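PDB 4K9Q: benzoylformate Decarboxylase from Polynucleobacter necessarius, which probably catalyses the thiamine diphosphate-dependent decarboxylation of benzoylformate to benzaldehyde and carbon dioxide, holding its cofactor together with a magnesium ion. Local coordinates for residues Arg131-Pro136 and Leu166-Asp171; Arg351-Leu356 and Gln381-Ile386. All blocks are in the same frame, centred on the assembly; numbering follows the deposited sequence.

Contact 1: Arg131-Pro136 and Leu166-Asp171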
ATOM      1  N   ARG A 131       9.011  17.365   8.680  1.00 12.85           N
ATOM      2  CA  ARG A 131       9.133  18.800   8.955  1.00 13.67           C
ATOM      3  C   ARG A 131      10.139  19.417   7.975  1.00 12.59           C
ATOM      4  O   ARG A 131      10.933  18.698   7.363  1.00 12.67           O
ATOM      5  CB  ARG A 131       9.558  19.038  10.406  1.00 18.37           C
ATOM      6  CG  ARG A 131      10.822  18.337  10.743  1.00 19.38           C
ATOM      7  CD  ARG A 131      11.151  18.317  12.235  1.00 17.40           C
ATOM      8  NE  ARG A 131      12.516  17.836  12.336  1.00 19.26           N
ATOM      9  CZ  ARG A 131      13.410  18.261  13.213  1.00 22.72           C
ATOM     10  NH1 ARG A 131      13.076  19.172  14.122  1.00 22.23           N
ATOM     11  NH2 ARG A 131      14.635  17.758  13.177  1.00 23.85           N
ATOM     12  N   PRO A 132      10.088  20.744   7.794  1.00 11.94           N
ATOM     13  CA  PRO A 132      11.056  21.405   6.907  1.00 12.14           C
ATOM     14  C   PRO A 132      12.508  21.096   7.289  1.00 10.84           C
ATOM     15  O   PRO A 132      13.353  20.918   6.411  1.00 12.22           O
ATOM     16  CB  PRO A 132      10.775  22.895   7.121  1.00 14.43           C
ATOM     17  CG  PRO A 132       9.381  22.964   7.655  1.00 15.86           C
ATOM     18  CD  PRO A 132       9.115  21.682   8.380  1.00 15.40           C
ATOM     19  N   GLU A 133      12.782  21.031   8.589  1.00 14.02           N
ATOM     20  CA  GLU A 133      14.123  20.733   9.087  1.00 13.10           C
ATOM     21  C   GLU A 133      14.706  19.437   8.515  1.00 15.67           C
ATOM     22  O   GLU A 133      15.928  19.295   8.399  1.00 14.97           O
ATOM     23  CB  GLU A 133      14.123  20.662  10.617  1.00 16.12           C
ATOM     24  CG  GLU A 133      14.001  22.010  11.324  1.00 20.20           C
ATOM     25  CD  GLU A 133      12.568  22.524  11.445  1.00 23.05           C
ATOM     26  OE1 GLU A 133      11.632  21.899  10.896  1.00 18.45           O
ATOM     27  OE2 GLU A 133      12.374  23.570  12.100  1.00 22.44           O
ATOM     28  N   ASP A 134      13.835  18.493   8.159  1.00 13.52           N
ATOM     29  CA  ASP A 134      14.273  17.188   7.682  1.00 13.49           C
ATOM     30  C   ASP A 134      14.520  17.114   6.182  1.00 12.99           C
ATOM     31  O   ASP A 134      14.962  16.072   5.682  1.00 12.15           O
ATOM     32  CB  ASP A 134      13.247  16.120   8.052  1.00 16.45           C
ATOM     33  CG  ASP A 134      13.071  15.979   9.557  1.00 21.32           C
ATOM     34  OD1 ASP A 134      14.069  16.124  10.299  1.00 23.08           O
ATOM     35  OD2 ASP A 134      11.932  15.731   9.993  1.00 29.94           O
ATOM     36  N   VAL A 135      14.246  18.199   5.454  1.00 11.06           N
ATOM     37  CA  VAL A 135      14.342  18.130   3.994  1.00 11.02           C
ATOM     38  C   VAL A 135      15.759  17.807   3.481  1.00 10.64           C
ATOM     39  O   VAL A 135      15.921  16.903   2.654  1.00 11.21           O
ATOM     40  CB  VAL A 135      13.716  19.376   3.296  1.00  9.43           C
ATOM     41  CG1 VAL A 135      14.049  19.385   1.793  1.00  9.97           C
ATOM     42  CG2 VAL A 135      12.206  19.416   3.542  1.00 14.30           C
ATOM     43  N   PRO A 136      16.786  18.535   3.960  1.00 10.77           N
ATOM     44  CA  PRO A 136      18.142  18.199   3.510  1.00 12.13           C
ATOM     45  C   PRO A 136      18.506  16.755   3.834  1.00 10.52           C
ATOM     46  O   PRO A 136      19.017  16.049   2.959  1.00 11.08           O
ATOM     47  CB  PRO A 136      19.032  19.176   4.287  1.00 13.08           C
ATOM     48  CG  PRO A 136      18.122  20.335   4.613  1.00 14.82           C
ATOM     49  CD  PRO A 136      16.771  19.717   4.845  1.00 11.03           C
ATOM     50  N   LEU A 166      13.836  29.069   7.682  1.00 14.80           N
ATOM     51  CA  LEU A 166      15.168  29.104   8.277  1.00 15.61           C
ATOM     52  C   LEU A 166      15.310  27.956   9.254  1.00 19.20           C
ATOM     53  O   LEU A 166      14.473  27.783  10.141  1.00 22.10           O
ATOM     54  CB  LEU A 166      15.385  30.413   9.023  1.00 19.03           C
ATOM     55  CG  LEU A 166      15.686  31.640   8.169  1.00 22.90           C
ATOM     56  CD1 LEU A 166      15.830  32.854   9.075  1.00 26.65           C
ATOM     57  CD2 LEU A 166      16.952  31.416   7.357  1.00 22.55           C
ATOM     58  N   ILE A 167      16.371  27.174   9.097  1.00 16.77           N
ATOM     59  CA  ILE A 167      16.591  26.003   9.937  1.00 20.53           C
ATOM     60  C   ILE A 167      18.047  25.957  10.389  1.00 25.15           C
ATOM     61  O   ILE A 167      18.916  26.569   9.765  1.00 20.38           O
ATOM     62  CB  ILE A 167      16.242  24.689   9.191  1.00 22.26           C
ATOM     63  CG1 ILE A 167      17.154  24.491   7.977  1.00 17.03           C
ATOM     64  CG2 ILE A 167      14.770  24.676   8.770  1.00 17.69           C
ATOM     65  CD1 ILE A 167      17.158  23.057   7.436  1.00 18.50           C
ATOM     66  N   PRO A 168      18.320  25.231  11.485  1.00 28.08           N
ATOM     67  CA  PRO A 168      19.700  25.084  11.955  1.00 28.23           C
ATOM     68  C   PRO A 168      20.595  24.494  10.875  1.00 28.12           C
ATOM     69  O   PRO A 168      20.186  23.592  10.138  1.00 30.69           O
ATOM     70  CB  PRO A 168      19.565  24.104  13.124  1.00 30.02           C
ATOM     71  CG  PRO A 168      18.171  24.298  13.611  1.00 32.31           C
ATOM     72  CD  PRO A 168      17.359  24.550  12.369  1.00 29.41           C
ATOM     73  N   GLU A 169      21.805  25.025  10.767  1.00 32.96           N
ATOM     74  CA  GLU A 169      22.777  24.500   9.829  1.00 35.33           C
ATOM     75  C   GLU A 169      23.337  23.196  10.381  1.00 38.16           C
ATOM     76  O   GLU A 169      24.180  23.203  11.282  1.00 43.95           O
ATOM     77  CB  GLU A 169      23.904  25.513   9.602  1.00 36.24           C
ATOM     78  CG  GLU A 169      23.891  26.177   8.236  1.00 38.36           C
ATOM     79  CD  GLU A 169      24.343  25.248   7.122  1.00 40.45           C
ATOM     80  OE1 GLU A 169      24.846  25.754   6.094  1.00 39.69           O
ATOM     81  OE2 GLU A 169      24.195  24.013   7.270  1.00 46.76           O
ATOM     82  N   VAL A 170      22.841  22.078   9.858  1.00 37.00           N
ATOM     83  CA  VAL A 170      23.338  20.761  10.238  1.00 42.11           C
ATOM     84  C   VAL A 170      23.993  20.090   9.034  1.00 40.25           C
ATOM     85  O   VAL A 170      23.484  20.162   7.911  1.00 37.34           O
ATOM     86  CB  VAL A 170      22.216  19.857  10.787  1.00 40.27           C
ATOM     87  CG1 VAL A 170      22.743  18.453  11.051  0.56 40.34           C
ATOM     88  CG2 VAL A 170      21.630  20.458  12.057  0.58 39.18           C
ATOM     89  N   ASP A 171      25.136  19.459   9.278  1.00 34.94           N
ATOM     90  CA  ASP A 171      25.877  18.776   8.230  1.00 35.78           C
ATOM     91  C   ASP A 171      25.261  17.399   8.025  1.00 25.64           C
ATOM     92  O   ASP A 171      25.426  16.516   8.867  1.00 33.38           O
ATOM     93  CB  ASP A 171      27.348  18.644   8.636  1.00 34.16           C
ATOM     94  CG  ASP A 171      28.222  18.128   7.510  0.47 33.15           C
ATOM     95  OD1 ASP A 171      27.970  18.496   6.343  0.54 36.33           O
ATOM     96  OD2 ASP A 171      29.163  17.358   7.793  0.40 35.99           O
TER
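Glu133, which packs on Ile167, lays its CB over the centre of one face of the Arg131 guanidinium. Asp134 CG lies at the edge of that group, in its plane. Arg131 NE bonds to Asp134 OD1 at 3.1 Å, with the oxygen met from above the carboxylate plane. Arg131 NH1 makes a salt bridge to Glu102 of the second subunit.

Glu133 and Ile167 run alongside each other, pointing opposite ways. Glu133 CG lies 3.8 Å from Ile167 CG2. Glu133 CG approaches Pro168 CD, at 4.3 Å. Ile167 CD1 meets Pro136 CG at 4.0 Å, tip to tip. In Ile167, chi1 (63°) sets CG2 beside the backbone N, where it meets Glu133, and the extended chi2 (163°) carries CD1 to Pro136. An alanine at Ile167 ends at CB and would probably open a gap between Glu133, Pro136 and Val4 and Ile7 of helix 4-15.

Strand 166-167 pairs with strand 2-3, and Ile167 bonds to Arg2 through the backbone. Helix 135-147 connects the neighbouring parallel strands 126-127 and 154-159 as a beta-alpha-beta crossover; the contact lies away from the cofactor. The link between the segments is apolar, while the charge of Arg131 is shared between Asp134 and the second subunit.

Contact 2: Arg351-Leu356 and Gln381-Ile386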
ATOM      1  N   ARG A 351      12.894  -2.333 -47.575  1.00 15.38           N
ATOM      2  CA  ARG A 351      12.970  -3.349 -46.536  1.00 16.23           C
ATOM      3  C   ARG A 351      13.855  -2.873 -45.393  1.00 15.67           C
ATOM      4  O   ARG A 351      14.941  -2.341 -45.615  1.00 12.85           O
ATOM      5  CB  ARG A 351      13.506  -4.649 -47.123  1.00 18.31           C
ATOM      6  CG  ARG A 351      12.580  -5.224 -48.185  1.00 22.35           C
ATOM      7  CD  ARG A 351      13.143  -6.486 -48.763  1.00 22.32           C
ATOM      8  NE  ARG A 351      12.294  -7.013 -49.826  1.00 19.56           N
ATOM      9  CZ  ARG A 351      12.579  -8.110 -50.517  1.00 27.59           C
ATOM     10  NH1 ARG A 351      13.690  -8.782 -50.254  1.00 23.78           N
ATOM     11  NH2 ARG A 351      11.756  -8.531 -51.468  1.00 29.06           N
ATOM     12  N   PRO A 352      13.394  -3.068 -44.147  1.00 13.44           N
ATOM     13  CA  PRO A 352      14.134  -2.524 -43.003  1.00 13.11           C
ATOM     14  C   PRO A 352      15.586  -3.015 -42.855  1.00 11.85           C
ATOM     15  O   PRO A 352      16.415  -2.223 -42.404  1.00 13.05           O
ATOM     16  CB  PRO A 352      13.271  -2.931 -41.798  1.00 13.43           C
ATOM     17  CG  PRO A 352      12.424  -4.064 -42.279  1.00 13.15           C
ATOM     18  CD  PRO A 352      12.174  -3.784 -43.740  1.00 15.38           C
ATOM     19  N   HIS A 353      15.899  -4.260 -43.217  1.00 11.38           N
ATOM     20  CA  HIS A 353      17.289  -4.714 -43.125  1.00 11.00           C
ATOM     21  C   HIS A 353      18.168  -3.856 -44.051  1.00 13.86           C
ATOM     22  O   HIS A 353      19.293  -3.511 -43.702  1.00 14.21           O
ATOM     23  CB  HIS A 353      17.420  -6.202 -43.470  1.00 13.70           C
ATOM     24  CG  HIS A 353      18.713  -6.826 -43.030  1.00 14.50           C
ATOM     25  ND1 HIS A 353      19.922  -6.553 -43.636  1.00 14.85           N
ATOM     26  CD2 HIS A 353      18.978  -7.735 -42.060  1.00 17.14           C
ATOM     27  CE1 HIS A 353      20.875  -7.261 -43.055  1.00 13.91           C
ATOM     28  NE2 HIS A 353      20.327  -7.987 -42.096  1.00 16.73           N
ATOM     29  N   ALA A 354      17.653  -3.496 -45.223  1.00 12.39           N
ATOM     30  CA  ALA A 354      18.448  -2.676 -46.136  1.00 12.60           C
ATOM     31  C   ALA A 354      18.602  -1.262 -45.591  1.00 13.39           C
ATOM     32  O   ALA A 354      19.671  -0.665 -45.689  1.00 12.58           O
ATOM     33  CB  ALA A 354      17.832  -2.658 -47.522  1.00 14.29           C
ATOM     34  N   VAL A 355      17.528  -0.723 -45.018  1.00 13.24           N
ATOM     35  CA  VAL A 355      17.585   0.584 -44.369  1.00 12.00           C
ATOM     36  C   VAL A 355      18.676   0.575 -43.293  1.00 10.76           C
ATOM     37  O   VAL A 355      19.515   1.479 -43.232  1.00 12.06           O
ATOM     38  CB  VAL A 355      16.222   0.980 -43.754  1.00 11.13           C
ATOM     39  CG1 VAL A 355      16.350   2.257 -42.916  1.00  8.96           C
ATOM     40  CG2 VAL A 355      15.186   1.169 -44.857  1.00 13.54           C
ATOM     41  N   LEU A 356      18.670  -0.459 -42.458  1.00 10.31           N
ATOM     42  CA  LEU A 356      19.668  -0.588 -41.403  1.00 13.26           C
ATOM     43  C   LEU A 356      21.094  -0.679 -41.954  1.00 12.23           C
ATOM     44  O   LEU A 356      22.007  -0.035 -41.430  1.00 14.05           O
ATOM     45  CB  LEU A 356      19.358  -1.791 -40.517  1.00 10.11           C
ATOM     46  CG  LEU A 356      18.121  -1.648 -39.629  1.00 10.95           C
ATOM     47  CD1 LEU A 356      17.668  -3.014 -39.182  1.00 10.03           C
ATOM     48  CD2 LEU A 356      18.395  -0.713 -38.436  1.00 12.21           C
ATOM     49  N   GLN A 381      20.046  -6.461 -34.741  1.00 11.37           N
ATOM     50  CA  GLN A 381      21.056  -7.315 -34.139  1.00 10.89           C
ATOM     51  C   GLN A 381      21.984  -7.931 -35.194  1.00 13.72           C
ATOM     52  O   GLN A 381      23.153  -8.175 -34.924  1.00 16.52           O
ATOM     53  CB  GLN A 381      20.386  -8.382 -33.279  1.00 12.97           C
ATOM     54  CG  GLN A 381      19.748  -7.770 -32.040  1.00 14.36           C
ATOM     55  CD  GLN A 381      18.851  -8.726 -31.287  1.00 13.33           C
ATOM     56  OE1 GLN A 381      18.408  -9.739 -31.821  1.00 14.94           O
ATOM     57  NE2 GLN A 381      18.566  -8.395 -30.032  1.00 14.05           N
ATOM     58  N   ASP A 382      21.474  -8.150 -36.402  1.00 12.40           N
ATOM     59  CA  ASP A 382      22.319  -8.692 -37.467  1.00 13.41           C
ATOM     60  C   ASP A 382      23.273  -7.634 -38.007  1.00 14.94           C
ATOM     61  O   ASP A 382      24.416  -7.931 -38.361  1.00 15.13           O
ATOM     62  CB  ASP A 382      21.476  -9.226 -38.624  1.00 13.16           C
ATOM     63  CG  ASP A 382      22.306 -10.018 -39.626  1.00 16.19           C
ATOM     64  OD1 ASP A 382      23.057 -10.912 -39.187  1.00 17.02           O
ATOM     65  OD2 ASP A 382      22.214  -9.743 -40.844  1.00 16.70           O
ATOM     66  N   VAL A 383      22.792  -6.397 -38.073  1.00 11.47           N
ATOM     67  CA  VAL A 383      23.494  -5.344 -38.788  1.00 10.94           C
ATOM     68  C   VAL A 383      24.418  -4.558 -37.877  1.00 14.67           C
ATOM     69  O   VAL A 383      25.599  -4.388 -38.170  1.00 17.10           O
ATOM     70  CB  VAL A 383      22.498  -4.375 -39.470  1.00 11.78           C
ATOM     71  CG1 VAL A 383      23.223  -3.175 -40.068  1.00 10.99           C
ATOM     72  CG2 VAL A 383      21.676  -5.107 -40.545  1.00 13.09           C
ATOM     73  N   PHE A 384      23.865  -4.070 -36.772  1.00 14.15           N
ATOM     74  CA  PHE A 384      24.634  -3.272 -35.827  1.00 16.33           C
ATOM     75  C   PHE A 384      25.222  -4.177 -34.755  1.00 19.45           C
ATOM     76  O   PHE A 384      24.626  -4.384 -33.700  1.00 21.46           O
ATOM     77  CB  PHE A 384      23.764  -2.173 -35.192  1.00 15.27           C
ATOM     78  CG  PHE A 384      23.553  -0.968 -36.075  1.00 12.86           C
ATOM     79  CD1 PHE A 384      24.461   0.088 -36.063  1.00 14.63           C
ATOM     80  CD2 PHE A 384      22.454  -0.891 -36.928  1.00 15.02           C
ATOM     81  CE1 PHE A 384      24.275   1.203 -36.874  1.00 15.29           C
ATOM     82  CE2 PHE A 384      22.261   0.221 -37.736  1.00 17.02           C
ATOM     83  CZ  PHE A 384      23.175   1.268 -37.717  1.00 16.77           C
ATOM     84  N   ARG A 385      26.397  -4.730 -35.028  1.00 16.39           N
ATOM     85  CA  ARG A 385      27.050  -5.591 -34.052  1.00 17.79           C
ATOM     86  C   ARG A 385      27.916  -4.733 -33.137  1.00 18.02           C
ATOM     87  O   ARG A 385      29.015  -4.328 -33.502  1.00 22.34           O
ATOM     88  CB  ARG A 385      27.848  -6.682 -34.772  1.00 16.97           C
ATOM     89  CG  ARG A 385      26.953  -7.455 -35.725  1.00 17.01           C
ATOM     90  CD  ARG A 385      27.637  -8.607 -36.436  1.00 16.80           C
ATOM     91  NE  ARG A 385      26.655  -9.350 -37.222  1.00 13.81           N
ATOM     92  CZ  ARG A 385      26.838 -10.581 -37.691  1.00 18.55           C
ATOM     93  NH1 ARG A 385      27.981 -11.215 -37.458  1.00 17.74           N
ATOM     94  NH2 ARG A 385      25.874 -11.186 -38.383  1.00 13.88           N
ATOM     95  N   ILE A 386      27.387  -4.448 -31.953  1.00 11.95           N
ATOM     96  CA  ILE A 386      27.982  -3.500 -31.014  1.00 10.35           C
ATOM     97  C   ILE A 386      29.245  -4.084 -30.401  1.00 14.12           C
ATOM     98  O   ILE A 386      29.197  -5.151 -29.788  1.00 13.11           O
ATOM     99  CB  ILE A 386      26.974  -3.189 -29.883  1.00 10.25           C
ATOM    100  CG1 ILE A 386      25.634  -2.734 -30.487  1.00 14.87           C
ATOM    101  CG2 ILE A 386      27.542  -2.161 -28.901  1.00 12.51           C
ATOM    102  CD1 ILE A 386      25.721  -1.469 -31.312  1.00 13.07           C
TER
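His353 and Asp382 join the two segments by a hydrogen bond. His353 NE2 donates to Asp382 OD2 at 2.9 Å, with an N-H...O angle of 159°. The oxygen lies near the ring plane and uses its anti lone pair. The ring and carboxylate planes are turned 48° apart. With CG anti to the backbone N (chi1 -164°), the His353 ring comes nearer to Asp382 and Val383 than its CB does. Val383 CG2 covers one face of the same ring, offset toward the rim, in a CH-pi contact 3.6 Å from the centroid. Next to it, Leu356 CB packs on Val383 CG2 at 4.0 Å, and Leu356 CD2 reaches Phe384 CE2 at the same distance.

A second shell fixes these groups. His353 ND1 bonds to Glu357 one turn further on. With a carboxylate at each nitrogen, the imidazole is likely to favour its protonated form. Asp382 OD2 also accepts from Thr341 N. Arg385 grips Asp382 side-on: NE bonds to the backbone O at 2.9 Å, and NH2 makes a salt bridge to OD1 at 2.9 Å.

The start of helix 352-361 thus meets the end of helix 377-383, where Phe384 leaves the helical path. Leu379 of helix 377-383 adds to the packing on His353 and Leu356. Ala354 and Val355 instead face helix 501-513. Strand 368-372, of a parallel sheet, lies between the two helices in sequence.

Overall arrangement
Both segments of contact 1 precede those of contact 2. Their centres are 54 Å apart, they flank the middle of the chain, and their nearest atoms are about 38 Å apart. They share no helix, strand or sheet. Contact 1 ties the start of helix 135-147 to the short two-stranded sheet of 2-3 and 166-167, near the chain's N-terminus. Contact 2 joins helices 352-361 and 377-383, and the side chain of Leu356 lies about 10 Å from bound thiamine diphosphate. The central domain with its own parallel sheet comes between them in sequence. One end of contact 1, at Arg131 and Asp134, meets the second subunit; contact 2 lies near the cofactor site without touching it.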